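Local coordinates for protein aldo-keto reductase family 1, member B4 (Aldose reductase) (Schistosoma japonicum, PDB 4HBK) that probably reduces aldehydes, aldoses among them, to the corresponding alcohols with NADPH, as an aldose reductase of the aldo-keto reductase family, at residues 110-114 with 115-119; 124-127 with 128-132; 168-171 with 172-175; 174-177 with 178-181. One frame throughout, in Å; residues are numbered along the deposited sequence.

Contact 1: residues 110-114 with 115-119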
loop_
_atom_site.group_PDB
_atom_site.type_symbol
_atom_site.label_atom_id
_atom_site.label_comp_id
_atom_site.label_asym_id
_atom_site.label_seq_id
_atom_site.Cartn_x
_atom_site.Cartn_y
_atom_site.Cartn_z
ATOM N N SER A 110 -2.775 -0.214 -7.829
ATOM C CA SER A 110 -4.159 -0.311 -7.394
ATOM C C SER A 110 -4.377 -1.654 -6.722
ATOM O O SER A 110 -3.465 -2.480 -6.649
ATOM C CB SER A 110 -5.149 -0.116 -8.536
ATOM O OG SER A 110 -6.471 -0.067 -8.009
ATOM N N LYS A 111 -5.585 -1.870 -6.220
ATOM C CA LYS A 111 -5.835 -3.047 -5.405
ATOM C C LYS A 111 -7.189 -3.647 -5.735
ATOM O O LYS A 111 -8.176 -2.932 -5.949
ATOM C CB LYS A 111 -5.759 -2.695 -3.919
ATOM C CG LYS A 111 -4.619 -1.753 -3.543
ATOM C CD LYS A 111 -4.448 -1.671 -2.022
ATOM C CE LYS A 111 -3.398 -0.627 -1.604
ATOM N NZ LYS A 111 -3.740 0.779 -1.988
ATOM N N LEU A 112 -7.220 -4.970 -5.779
ATOM C CA LEU A 112 -8.435 -5.715 -6.034
ATOM C C LEU A 112 -9.255 -5.776 -4.758
ATOM O O LEU A 112 -8.753 -6.249 -3.738
ATOM C CB LEU A 112 -8.064 -7.137 -6.471
ATOM C CG LEU A 112 -9.227 -8.121 -6.638
ATOM C CD1 LEU A 112 -10.106 -7.683 -7.797
ATOM C CD2 LEU A 112 -8.701 -9.535 -6.867
ATOM N N TRP A 113 -10.510 -5.320 -4.814
ATOM C CA TRP A 113 -11.362 -5.291 -3.627
ATOM C C TRP A 113 -12.058 -6.617 -3.301
ATOM O O TRP A 113 -12.376 -7.395 -4.203
ATOM C CB TRP A 113 -12.398 -4.169 -3.703
ATOM C CG TRP A 113 -13.236 -4.111 -2.469
ATOM C CD1 TRP A 113 -14.575 -4.349 -2.370
ATOM C CD2 TRP A 113 -12.774 -3.852 -1.135
ATOM N NE1 TRP A 113 -14.981 -4.220 -1.063
ATOM C CE2 TRP A 113 -13.896 -3.921 -0.285
ATOM C CE3 TRP A 113 -11.525 -3.552 -0.583
ATOM C CZ2 TRP A 113 -13.805 -3.710 1.093
ATOM C CZ3 TRP A 113 -11.439 -3.332 0.780
ATOM C CH2 TRP A 113 -12.571 -3.416 1.604
ATOM N N ASN A 114 -12.315 -6.837 -2.007
ATOM C CA ASN A 114 -12.796 -8.120 -1.464
ATOM C C ASN A 114 -14.021 -8.743 -2.165
ATOM O O ASN A 114 -14.205 -9.965 -2.142
ATOM C CB ASN A 114 -13.101 -7.990 0.049
ATOM C CG ASN A 114 -11.932 -7.396 0.873
ATOM O OD1 ASN A 114 -11.050 -6.712 0.348
ATOM N ND2 ASN A 114 -11.950 -7.651 2.184
ATOM N N THR A 115 -14.871 -7.912 -2.765
ATOM C CA THR A 115 -16.098 -8.407 -3.390
ATOM C C THR A 115 -15.861 -8.999 -4.790
ATOM O O THR A 115 -16.789 -9.526 -5.417
ATOM C CB THR A 115 -17.156 -7.301 -3.498
ATOM O OG1 THR A 115 -16.591 -6.181 -4.187
ATOM C CG2 THR A 115 -17.647 -6.859 -2.100
ATOM N N PHE A 116 -14.622 -8.920 -5.265
ATOM C CA PHE A 116 -14.275 -9.392 -6.602
ATOM C C PHE A 116 -13.203 -10.489 -6.584
ATOM O O PHE A 116 -12.527 -10.700 -7.588
ATOM C CB PHE A 116 -13.787 -8.226 -7.473
ATOM C CG PHE A 116 -14.755 -7.071 -7.545
ATOM C CD1 PHE A 116 -15.815 -7.086 -8.436
ATOM C CD2 PHE A 116 -14.596 -5.967 -6.725
ATOM C CE1 PHE A 116 -16.716 -6.017 -8.496
ATOM C CE2 PHE A 116 -15.482 -4.894 -6.779
ATOM C CZ PHE A 116 -16.544 -4.920 -7.664
ATOM N N PHE A 117 -13.059 -11.182 -5.454
ATOM C CA PHE A 117 -12.036 -12.220 -5.299
ATOM C C PHE A 117 -12.362 -13.536 -6.022
ATOM O O PHE A 117 -11.459 -14.310 -6.352
ATOM C CB PHE A 117 -11.752 -12.507 -3.822
ATOM C CG PHE A 117 -10.996 -11.402 -3.108
ATOM C CD1 PHE A 117 -10.524 -10.293 -3.799
ATOM C CD2 PHE A 117 -10.755 -11.483 -1.737
ATOM C CE1 PHE A 117 -9.836 -9.272 -3.136
ATOM C CE2 PHE A 117 -10.073 -10.473 -1.074
ATOM C CZ PHE A 117 -9.611 -9.365 -1.777
ATOM N N ARG A 118 -13.640 -13.806 -6.269
ATOM C CA ARG A 118 -13.970 -14.998 -7.046
ATOM C C ARG A 118 -13.354 -14.879 -8.434
ATOM O O ARG A 118 -13.386 -13.812 -9.042
ATOM C CB ARG A 118 -15.474 -15.264 -7.096
ATOM C CG ARG A 118 -15.989 -15.799 -5.778
ATOM C CD ARG A 118 -17.288 -16.557 -5.925
ATOM N NE ARG A 118 -17.717 -17.121 -4.648
ATOM C CZ ARG A 118 -17.961 -18.411 -4.446
ATOM N NH1 ARG A 118 -17.827 -19.279 -5.452
ATOM N NH2 ARG A 118 -18.345 -18.829 -3.243
ATOM N N PRO A 119 -12.775 -15.981 -8.925
ATOM C CA PRO A 119 -11.973 -15.963 -10.150
ATOM C C PRO A 119 -12.682 -15.282 -11.312
ATOM O O PRO A 119 -12.045 -14.536 -12.047
ATOM C CB PRO A 119 -11.753 -17.455 -10.443
ATOM C CG PRO A 119 -11.817 -18.108 -9.093
ATOM C CD PRO A 119 -12.859 -17.328 -8.334
#

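Contact 2: residues 124-127 with 128-132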
loop_
_atom_site.group_PDB
_atom_site.type_symbol
_atom_site.label_atom_id
_atom_site.label_comp_id
_atom_site.label_asym_id
_atom_site.label_seq_id
_atom_site.Cartn_x
_atom_site.Cartn_y
_atom_site.Cartn_z
ATOM N N LYS A 124 -12.586 -8.316 -14.770
ATOM C CA LYS A 124 -13.416 -7.136 -14.967
ATOM C C LYS A 124 -13.099 -6.054 -13.946
ATOM O O LYS A 124 -13.135 -4.874 -14.267
ATOM C CB LYS A 124 -14.908 -7.499 -14.940
ATOM C CG LYS A 124 -15.335 -8.362 -16.130
ATOM C CD LYS A 124 -16.854 -8.548 -16.206
ATOM C CE LYS A 124 -17.258 -9.322 -17.467
ATOM N NZ LYS A 124 -16.947 -8.581 -18.734
ATOM N N ALA A 125 -12.786 -6.451 -12.714
ATOM C CA ALA A 125 -12.474 -5.466 -11.685
ATOM C C ALA A 125 -11.200 -4.719 -12.063
ATOM O O ALA A 125 -11.117 -3.508 -11.916
ATOM C CB ALA A 125 -12.323 -6.132 -10.328
ATOM N N CYS A 126 -10.204 -5.452 -12.550
ATOM C CA CYS A 126 -8.963 -4.820 -12.977
ATOM C C CYS A 126 -9.224 -3.882 -14.152
ATOM O O CYS A 126 -8.750 -2.748 -14.173
ATOM C CB CYS A 126 -7.919 -5.866 -13.364
ATOM S SG CYS A 126 -6.283 -5.153 -13.720
ATOM N N GLU A 127 -9.987 -4.366 -15.123
ATOM C CA GLU A 127 -10.296 -3.598 -16.324
ATOM C C GLU A 127 -11.037 -2.328 -15.970
ATOM O O GLU A 127 -10.853 -1.290 -16.610
ATOM C CB GLU A 127 -11.125 -4.439 -17.304
ATOM C CG GLU A 127 -10.315 -5.534 -17.995
ATOM C CD GLU A 127 -11.146 -6.409 -18.924
ATOM O OE1 GLU A 127 -10.568 -7.018 -19.844
ATOM O OE2 GLU A 127 -12.370 -6.509 -18.724
ATOM N N GLU A 128 -11.886 -2.425 -14.950
ATOM C CA GLU A 128 -12.666 -1.295 -14.479
ATOM C C GLU A 128 -11.759 -0.244 -13.851
ATOM O O GLU A 128 -11.847 0.935 -14.171
ATOM C CB GLU A 128 -13.703 -1.779 -13.459
ATOM C CG GLU A 128 -14.180 -0.720 -12.471
ATOM C CD GLU A 128 -15.463 -0.053 -12.912
ATOM O OE1 GLU A 128 -15.560 0.312 -14.108
ATOM O OE2 GLU A 128 -16.380 0.093 -12.066
ATOM N N THR A 129 -10.894 -0.690 -12.948
ATOM C CA THR A 129 -9.889 0.167 -12.337
ATOM C C THR A 129 -9.033 0.867 -13.406
ATOM O O THR A 129 -8.798 2.066 -13.336
ATOM C CB THR A 129 -9.008 -0.650 -11.343
ATOM O OG1 THR A 129 -9.671 -0.728 -10.070
ATOM C CG2 THR A 129 -7.618 -0.026 -11.167
ATOM N N LEU A 130 -8.592 0.122 -14.414
ATOM C CA LEU A 130 -7.760 0.698 -15.480
ATOM C C LEU A 130 -8.543 1.704 -16.304
ATOM O O LEU A 130 -8.005 2.716 -16.750
ATOM C CB LEU A 130 -7.227 -0.393 -16.404
ATOM C CG LEU A 130 -6.111 -1.280 -15.863
ATOM C CD1 LEU A 130 -5.942 -2.520 -16.737
ATOM C CD2 LEU A 130 -4.825 -0.489 -15.794
ATOM N N LYS A 131 -9.816 1.409 -16.526
ATOM C CA LYS A 131 -10.688 2.350 -17.211
ATOM C C LYS A 131 -10.735 3.661 -16.441
ATOM O O LYS A 131 -10.480 4.722 -17.000
ATOM C CB LYS A 131 -12.095 1.767 -17.342
ATOM C CG LYS A 131 -13.103 2.675 -17.999
ATOM C CD LYS A 131 -14.411 1.929 -18.214
ATOM C CE LYS A 131 -15.502 2.860 -18.729
ATOM N NZ LYS A 131 -16.870 2.360 -18.385
ATOM N N ASN A 132 -11.074 3.583 -15.156
ATOM C CA ASN A 132 -11.161 4.772 -14.311
ATOM C C ASN A 132 -9.850 5.545 -14.187
ATOM O O ASN A 132 -9.853 6.772 -14.177
ATOM C CB ASN A 132 -11.687 4.413 -12.924
ATOM C CG ASN A 132 -13.168 4.059 -12.941
ATOM O OD1 ASN A 132 -13.908 4.511 -13.808
ATOM N ND2 ASN A 132 -13.599 3.245 -11.991
#

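Contact 3: residues 168-171 with 172-175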
loop_
_atom_site.group_PDB
_atom_site.type_symbol
_atom_site.label_atom_id
_atom_site.label_comp_id
_atom_site.label_asym_id
_atom_site.label_seq_id
_atom_site.Cartn_x
_atom_site.Cartn_y
_atom_site.Cartn_z
ATOM N N ASN A 168 -16.343 -17.320 0.653
ATOM C CA ASN A 168 -15.231 -18.263 0.774
ATOM C C ASN A 168 -14.548 -18.506 -0.574
ATOM O O ASN A 168 -15.134 -19.111 -1.470
ATOM C CB ASN A 168 -15.703 -19.591 1.369
ATOM C CG ASN A 168 -16.355 -19.423 2.728
ATOM O OD1 ASN A 168 -16.226 -18.376 3.372
ATOM N ND2 ASN A 168 -17.058 -20.459 3.179
ATOM N N VAL A 169 -13.313 -18.030 -0.713
ATOM C CA VAL A 169 -12.575 -18.170 -1.965
ATOM C C VAL A 169 -11.112 -18.430 -1.670
ATOM O O VAL A 169 -10.440 -17.575 -1.098
ATOM C CB VAL A 169 -12.645 -16.893 -2.819
ATOM C CG1 VAL A 169 -11.973 -17.136 -4.158
ATOM C CG2 VAL A 169 -14.098 -16.437 -3.004
ATOM N N PRO A 170 -10.603 -19.606 -2.067
ATOM C CA PRO A 170 -9.204 -19.874 -1.729
ATOM C C PRO A 170 -8.266 -18.809 -2.294
ATOM O O PRO A 170 -8.427 -18.336 -3.425
ATOM C CB PRO A 170 -8.948 -21.240 -2.371
ATOM C CG PRO A 170 -10.317 -21.884 -2.421
ATOM C CD PRO A 170 -11.224 -20.741 -2.773
ATOM N N HIS A 171 -7.286 -18.432 -1.490
ATOM C CA HIS A 171 -6.309 -17.444 -1.920
ATOM C C HIS A 171 -5.639 -17.818 -3.231
ATOM O O HIS A 171 -5.462 -16.963 -4.098
ATOM C CB HIS A 171 -5.293 -17.205 -0.814
ATOM C CG HIS A 171 -5.891 -16.585 0.405
ATOM N ND1 HIS A 171 -5.367 -16.746 1.667
ATOM C CD2 HIS A 171 -6.987 -15.796 0.548
ATOM C CE1 HIS A 171 -6.107 -16.082 2.538
ATOM N NE2 HIS A 171 -7.093 -15.493 1.884
ATOM N N GLU A 172 -5.291 -19.095 -3.392
ATOM C CA GLU A 172 -4.559 -19.526 -4.584
ATOM C C GLU A 172 -5.399 -19.434 -5.852
ATOM O O GLU A 172 -4.854 -19.261 -6.948
ATOM C CB GLU A 172 -3.962 -20.934 -4.415
ATOM C CG GLU A 172 -4.961 -22.043 -4.073
ATOM C CD GLU A 172 -5.236 -22.174 -2.569
ATOM O OE1 GLU A 172 -5.008 -21.202 -1.818
ATOM O OE2 GLU A 172 -5.681 -23.263 -2.135
ATOM N N ASP A 173 -6.721 -19.524 -5.706
ATOM C CA ASP A 173 -7.620 -19.397 -6.850
ATOM C C ASP A 173 -7.709 -17.953 -7.346
ATOM O O ASP A 173 -7.707 -17.702 -8.554
ATOM C CB ASP A 173 -9.023 -19.913 -6.510
ATOM C CG ASP A 173 -9.048 -21.407 -6.201
ATOM O OD1 ASP A 173 -8.009 -22.091 -6.349
ATOM O OD2 ASP A 173 -10.124 -21.896 -5.814
ATOM N N THR A 174 -7.809 -17.001 -6.422
ATOM C CA THR A 174 -7.791 -15.599 -6.820
ATOM C C THR A 174 -6.439 -15.300 -7.459
ATOM O O THR A 174 -6.360 -14.622 -8.485
ATOM C CB THR A 174 -8.017 -14.661 -5.641
ATOM O OG1 THR A 174 -9.268 -14.978 -5.018
ATOM C CG2 THR A 174 -8.053 -13.204 -6.113
ATOM N N TRP A 175 -5.377 -15.843 -6.873
ATOM C CA TRP A 175 -4.041 -15.551 -7.361
ATOM C C TRP A 175 -3.846 -16.016 -8.796
ATOM O O TRP A 175 -3.166 -15.350 -9.577
ATOM C CB TRP A 175 -2.971 -16.161 -6.454
ATOM C CG TRP A 175 -1.591 -15.709 -6.799
ATOM C CD1 TRP A 175 -0.646 -16.407 -7.496
ATOM C CD2 TRP A 175 -0.993 -14.447 -6.463
ATOM N NE1 TRP A 175 0.505 -15.660 -7.612
ATOM C CE2 TRP A 175 0.322 -14.462 -6.985
ATOM C CE3 TRP A 175 -1.436 -13.315 -5.776
ATOM C CZ2 TRP A 175 1.189 -13.378 -6.836
ATOM C CZ3 TRP A 175 -0.575 -12.250 -5.629
ATOM C CH2 TRP A 175 0.722 -12.283 -6.162
HETATM O O HOH W 1 -9.196 -15.149 -2.126
HETATM O O HOH W 2 -6.768 -20.135 0.709
#

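Contact 4: residues 174-177 with 178-181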
loop_
_atom_site.group_PDB
_atom_site.type_symbol
_atom_site.label_atom_id
_atom_site.label_comp_id
_atom_site.label_asym_id
_atom_site.label_seq_id
_atom_site.Cartn_x
_atom_site.Cartn_y
_atom_site.Cartn_z
ATOM N N THR A 174 -7.809 -17.001 -6.422
ATOM C CA THR A 174 -7.791 -15.599 -6.820
ATOM C C THR A 174 -6.439 -15.300 -7.459
ATOM O O THR A 174 -6.360 -14.622 -8.485
ATOM C CB THR A 174 -8.017 -14.661 -5.641
ATOM O OG1 THR A 174 -9.268 -14.978 -5.018
ATOM C CG2 THR A 174 -8.053 -13.204 -6.113
ATOM N N TRP A 175 -5.377 -15.843 -6.873
ATOM C CA TRP A 175 -4.041 -15.551 -7.361
ATOM C C TRP A 175 -3.846 -16.016 -8.796
ATOM O O TRP A 175 -3.166 -15.350 -9.577
ATOM C CB TRP A 175 -2.971 -16.161 -6.454
ATOM C CG TRP A 175 -1.591 -15.709 -6.799
ATOM C CD1 TRP A 175 -0.646 -16.407 -7.496
ATOM C CD2 TRP A 175 -0.993 -14.447 -6.463
ATOM N NE1 TRP A 175 0.505 -15.660 -7.612
ATOM C CE2 TRP A 175 0.322 -14.462 -6.985
ATOM C CE3 TRP A 175 -1.436 -13.315 -5.776
ATOM C CZ2 TRP A 175 1.189 -13.378 -6.836
ATOM C CZ3 TRP A 175 -0.575 -12.250 -5.629
ATOM C CH2 TRP A 175 0.722 -12.283 -6.162
ATOM N N LYS A 176 -4.432 -17.157 -9.144
ATOM C CA LYS A 176 -4.316 -17.650 -10.512
ATOM C C LYS A 176 -4.815 -16.599 -11.499
ATOM O O LYS A 176 -4.195 -16.381 -12.541
ATOM C CB LYS A 176 -5.057 -18.978 -10.711
ATOM C CG LYS A 176 -4.237 -20.183 -10.319
ATOM C CD LYS A 176 -4.586 -21.410 -11.168
ATOM C CE LYS A 176 -5.753 -22.174 -10.580
ATOM N NZ LYS A 176 -5.496 -22.499 -9.141
ATOM N N GLU A 177 -5.924 -15.945 -11.172
ATOM C CA GLU A 177 -6.444 -14.897 -12.043
ATOM C C GLU A 177 -5.539 -13.674 -12.050
ATOM O O GLU A 177 -5.425 -12.987 -13.066
ATOM C CB GLU A 177 -7.864 -14.497 -11.643
ATOM C CG GLU A 177 -8.919 -15.471 -12.099
ATOM C CD GLU A 177 -8.881 -15.693 -13.598
ATOM O OE1 GLU A 177 -8.808 -16.866 -14.001
ATOM O OE2 GLU A 177 -8.916 -14.699 -14.370
ATOM N N MET A 178 -4.901 -13.395 -10.919
ATOM C CA MET A 178 -3.975 -12.266 -10.846
ATOM C C MET A 178 -2.818 -12.546 -11.796
ATOM O O MET A 178 -2.292 -11.644 -12.451
ATOM C CB MET A 178 -3.441 -12.065 -9.424
ATOM C CG MET A 178 -4.499 -11.687 -8.388
ATOM S SD MET A 178 -5.066 -9.992 -8.563
ATOM C CE MET A 178 -3.650 -9.100 -7.918
ATOM N N GLU A 179 -2.428 -13.809 -11.866
ATOM C CA GLU A 179 -1.281 -14.192 -12.670
ATOM C C GLU A 179 -1.573 -13.965 -14.135
ATOM O O GLU A 179 -0.688 -13.569 -14.898
ATOM C CB GLU A 179 -0.922 -15.649 -12.414
ATOM C CG GLU A 179 -0.362 -15.864 -11.037
ATOM C CD GLU A 179 -0.007 -17.302 -10.780
ATOM O OE1 GLU A 179 -0.720 -18.198 -11.293
ATOM O OE2 GLU A 179 0.994 -17.535 -10.064
ATOM N N LYS A 180 -2.823 -14.198 -14.523
ATOM C CA LYS A 180 -3.221 -14.022 -15.912
ATOM C C LYS A 180 -3.139 -12.558 -16.323
ATOM O O LYS A 180 -2.866 -12.244 -17.478
ATOM C CB LYS A 180 -4.638 -14.542 -16.141
ATOM C CG LYS A 180 -4.775 -16.044 -16.087
ATOM C CD LYS A 180 -6.209 -16.439 -16.401
ATOM C CE LYS A 180 -6.425 -17.931 -16.228
ATOM N NZ LYS A 180 -7.888 -18.260 -16.196
ATOM N N LEU A 181 -3.374 -11.661 -15.374
ATOM C CA LEU A 181 -3.267 -10.232 -15.645
ATOM C C LEU A 181 -1.839 -9.889 -16.047
ATOM O O LEU A 181 -1.606 -9.021 -16.898
ATOM C CB LEU A 181 -3.688 -9.413 -14.418
ATOM C CG LEU A 181 -5.145 -9.569 -13.972
ATOM C CD1 LEU A 181 -5.399 -8.870 -12.643
ATOM C CD2 LEU A 181 -6.114 -9.062 -15.050
HETATM O O HOH W 3 -2.403 -19.138 -13.687
#

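Contact 1: residues 110-114 with 115-119
Phe117 folds its ring back beneath Asn114, whose CA sits over the middle of one ring face, 3.5 Å from the ring centroid and 14° off the normal, a CH-pi contact. With CG beside its own backbone N (chi1 -72°), the ring also reaches the end of strand 107-112. There CE1 of Phe117 meets Leu112 O at the ring edge, in plane, at 3.3 Å. Leu112 completes this close-fitting part with its two methyls: CD2 lies 3.6 Å from Phe117 CD1, while CD1 touches Phe116 CB at 3.7 Å. Residues 113-116 form a type I beta turn, closed by Phe116 N donating to Trp113 O (2.9 Å, 158° at the hydrogen). On the looser side, the partly exposed ring of Phe116 merely skirts Trp113, CD2 to CB 4.1 Å, and takes an edge-to-face partner in Tyr80. Thr115 OG1 comes to the edge of the indole, 3.3 Å from Trp113 CD1, whereas Trp113 NE1 is bonded to Leu155 O. The indole meets His144, predicted to bind substrate, edge-to-face. Polar and apolar forces therefore share this turn: the Trp113 carbonyl is held by an amide, the Leu112 carbonyl meets the Phe117 ring edge, probably a weakly favourable electrostatic contact, and the CA of Asn114 lies over the pi face of that ring.

Contact 2: residues 124-127 with 128-132
Helix 119-133 is the crossover of a beta-alpha-beta unit in the (beta/alpha)8 barrel of the aldo-keto reductases, and here two of its successive turns grip each other. Four consecutive i to i+4 backbone bonds make the ladder: Glu128 N to Lys124 O (2.8 Å), Thr129 N to Ala125 O (3.0 Å), Leu130 N to Cys126 O and Lys131 N to Glu127 O (both 2.9 Å). Of these the Thr129 bond is nearly straight at its hydrogen, 173°. Side chains meet sparingly. Cys126 holds SG anti to its N (chi1 -173°), alongside the next turn, where it meets Leu130 CD1 at 4.0 Å. Leu130 in turn lays CG 3.5 Å from Cys126 O. Glu128 touches Lys124 O with CB at 3.2 Å, then bends at chi2 and carries its carboxylate off, while Lys124, Glu127 and Lys131 form the exposed face. The polar end of Thr129 is taken by Glu85 OE1. On the buried face, Ala125 packs against Leu112 of strand 107-112 and Tyr141 of strand 138-143, and Leu130 and Thr129 both touch Leu138. At the flank, Asn132 reaches Glu85 and Ala86 of helix 85-98.

Contact 3: residues 168-171 with 172-175
The carboxylate of Asp173 meets the ring of Pro170 through OD2, which lies 3.4 Å from both CG and CD of the proline, the two side chains crossing at a slant. The imidazole of His171 has a water in plane at its edge, and elsewhere it meets the ring of Phe195 at an inclination while NE2 bonds to Pro146 O. That water donates to Val169 O and to Thr174 OG1, 2.9 Å each, so it bridges the incoming loop and the first helical turn; Thr174 OG1 is also tied to Phe117 O. A second carboxylate, that of Glu172, passes close to the proline, its CD 3.8 Å from Pro170 CB. Glu172 holds CG between its backbone N and carbonyl carbon (chi1 57°) and bends again at the next bond, which turns the carboxylate back over the helix start. A second, separate water joins the two neighbours, accepting from His171 N at 2.8 Å and donating to Glu172 OE1 at 3.3 Å; the same oxygen is bonded to Asn202 ND2. Pro170 O, at the N-cap of helix 171-183, accepts weak bonds from Asp173 N and, in the first i to i+4 pair, Thr174 N; the next such bond, Trp175 N to His171 O, is stronger at 3.0 Å. Two acidic side chains beside a helix N terminus would probably be favoured by the helix dipole. Pro170 brings no hydrogen-bonding side chain to the N-cap; the His171 amide is satisfied by a water that is itself linked to Glu172.

Contact 4: residues 174-177 with 178-181
This is a turn-to-turn contact inside helix 171-183, with a salt bridge on its exposed side and Trp175 and the Met178 side chain on its buried side, in the layer of helices around the barrel. Lys180 stretches back one turn so that NZ meets Glu177 OE1 at 2.8 Å, on the syn side and 17° out of the carboxylate plane. Glu177 bends at its second torsion (-56°) to bring that oxygen round. Across the helix, Glu179 crosses Trp175 at about a right angle, and OE2 comes to the indole edge, 3.2 Å from CD1 of Trp175, with carboxylate and ring planes 60° apart. OE2 of Glu179 is bonded to the amides of Arg208 and Ile209, and Trp175 NE1 to Ile209 O, so both side chains hold the same loop. A water donates to Glu179 OE1 at 3.1 Å and weakly to Lys176 O. Met178 sets CB over the rim of one indole face, its CG 4.3 Å from Trp175 CE3. The helical hydrogen bond from Glu179 N to Trp175 O spans 2.9 Å. On the inner side Met178 packs on Ile190 and Tyr141 of the barrel strands; toward the neighbouring helix 119-133, Glu177 meets Pro119 and Val122, and Leu181 meets Arg123 and Cys126.

Read from the N terminus, the four contacts are local and none encloses another. Contact 1 closes the turn leaving strand 107-112; contact 2 follows within helix 119-133, which leads to strand 138-143. After that strand and a long loop, contact 3 opens helix 171-183, and contact 4 continues along it, overlapping contact 3 at Thr174 and Trp175. Folding brings the turn back to the later helix: Phe117 O probably accepts a hydrogen bond from Thr174 OG1, joining contact 1 to contacts 3 and 4. Leu112 reaches both helices, and Cys126 touches Leu181 between contacts 2 and 4. Contacts 2 and 3 do not touch, their nearest atoms about 9 Å apart.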